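Protein ninB (PDB 1PC6) is of uncertain biochemical role but, as the phage lambda Orf protein, probably acts in starting genetic exchange, with functional similarities to the RecFOR proteins of Escherichia coli. Local coordinates at residues 77-82 with 113-118. Residues are numbered along the deposited sequence; the frame is centred on the assembly and turned at random.
Sequences TAALKQ and LELIQA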
# COMPACT_ATOMS: atom_id res chain seq x y z
N THR A 77 10.12 -1.93 -11.09
CA THR A 77 9.80 -3.30 -10.70
C THR A 77 9.73 -4.19 -11.94
O THR A 77 10.12 -5.36 -11.90
CB THR A 77 8.47 -3.36 -9.97
OG1 THR A 77 8.57 -2.61 -8.75
CG2 THR A 77 8.10 -4.79 -9.66
N ALA A 78 9.25 -3.64 -13.04
CA ALA A 78 9.13 -4.40 -14.28
C ALA A 78 10.50 -4.87 -14.75
O ALA A 78 10.61 -5.91 -15.39
CB ALA A 78 8.48 -3.55 -15.35
N ALA A 79 11.53 -4.10 -14.44
CA ALA A 79 12.90 -4.42 -14.84
C ALA A 79 13.51 -5.59 -14.06
O ALA A 79 14.50 -6.19 -14.48
CB ALA A 79 13.79 -3.18 -14.69
N LEU A 80 12.91 -5.92 -12.92
CA LEU A 80 13.40 -7.02 -12.10
C LEU A 80 12.55 -8.28 -12.26
O LEU A 80 13.07 -9.37 -12.49
CB LEU A 80 13.44 -6.62 -10.62
CG LEU A 80 14.52 -5.66 -10.10
CD1 LEU A 80 15.76 -5.71 -11.01
CD2 LEU A 80 13.97 -4.24 -10.01
N LYS A 81 11.23 -8.12 -12.14
CA LYS A 81 10.33 -9.26 -12.26
C LYS A 81 9.30 -9.01 -13.35
O LYS A 81 8.66 -7.96 -13.37
CB LYS A 81 9.64 -9.50 -10.92
CG LYS A 81 10.35 -8.84 -9.73
CD LYS A 81 10.29 -9.70 -8.45
CE LYS A 81 8.85 -10.03 -8.03
NZ LYS A 81 8.77 -11.23 -7.12
N GLN A 82 9.16 -9.98 -14.25
CA GLN A 82 8.21 -9.89 -15.36
C GLN A 82 6.80 -9.63 -14.88
O GLN A 82 6.35 -10.26 -13.92
CB GLN A 82 8.17 -11.18 -16.17
CG GLN A 82 9.48 -11.57 -16.80
CD GLN A 82 9.27 -12.36 -18.07
OE1 GLN A 82 8.45 -13.29 -18.10
NE2 GLN A 82 10.00 -12.01 -19.14
N LEU A 113 15.88 -0.90 -4.86
CA LEU A 113 16.48 0.36 -4.43
C LEU A 113 17.81 0.61 -5.14
O LEU A 113 18.17 1.76 -5.43
CB LEU A 113 16.70 0.35 -2.91
CG LEU A 113 15.51 0.61 -1.97
CD1 LEU A 113 15.95 0.42 -0.54
CD2 LEU A 113 14.98 2.02 -2.16
N GLU A 114 18.55 -0.47 -5.40
CA GLU A 114 19.84 -0.38 -6.07
C GLU A 114 19.60 0.05 -7.52
O GLU A 114 20.28 0.94 -8.06
CB GLU A 114 20.57 -1.75 -6.03
N LEU A 115 18.61 -0.59 -8.14
CA LEU A 115 18.26 -0.26 -9.51
C LEU A 115 17.91 1.22 -9.59
O LEU A 115 18.51 1.98 -10.36
CB LEU A 115 17.07 -1.10 -9.95
CG LEU A 115 16.70 -0.90 -11.42
CD1 LEU A 115 17.92 -1.13 -12.28
CD2 LEU A 115 15.60 -1.86 -11.80
N ILE A 116 16.93 1.63 -8.78
CA ILE A 116 16.51 3.03 -8.76
C ILE A 116 17.68 3.99 -8.54
O ILE A 116 17.79 5.00 -9.23
CB ILE A 116 15.48 3.28 -7.66
CG1 ILE A 116 14.37 2.22 -7.73
CG2 ILE A 116 14.90 4.68 -7.82
CD1 ILE A 116 13.31 2.41 -6.67
N GLN A 117 18.55 3.67 -7.58
CA GLN A 117 19.69 4.53 -7.28
C GLN A 117 20.67 4.56 -8.45
O GLN A 117 21.18 5.62 -8.81
CB GLN A 117 20.40 4.04 -6.00
N ALA A 118 20.93 3.39 -9.04
CA ALA A 118 21.84 3.29 -10.18
C ALA A 118 21.29 4.05 -11.40
O ALA A 118 22.02 4.80 -12.06
CB ALA A 118 22.06 1.82 -10.53
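Ala79, Leu80 and Leu115 meet without any flat group, so the contact has no ring face or edge and consists of methyl against methyl. On the Leu115 side the close contacts all fall on one branch, CD2. CD2 of Leu115 lies 3.4 Å from CD2 of Leu80, the two leucines reaching toward each other tip to tip. The other methyl of Leu80, CD1, stands 3.9 Å from the same Leu115 CD2, and Ala79 CB approaches that methyl at 3.7 Å. With CG of Leu115 anti to the backbone N (chi1 -175°) and chi2 at 53°, CD2 is the branch turned toward helix 69-80. The backbones stay well apart, with the CA atoms of Ala79 and Leu115 8.6 Å from each other, and no hydrogen bond spans the segments. Thr77 O accepts from both Leu80 N and Lys81 N, near the C-terminal end of helix 69-80. Nearby, Lys81 NZ forms a salt bridge with Glu108, and Leu115 also packs on Phe76. Ala79 additionally touches Leu89 of the second subunit, placing the contact beside the dimer interface. The arrangement is a small apolar helix-helix contact at the surface, joining helices 69-80 and 106-122, which a beta hairpin connects in sequence.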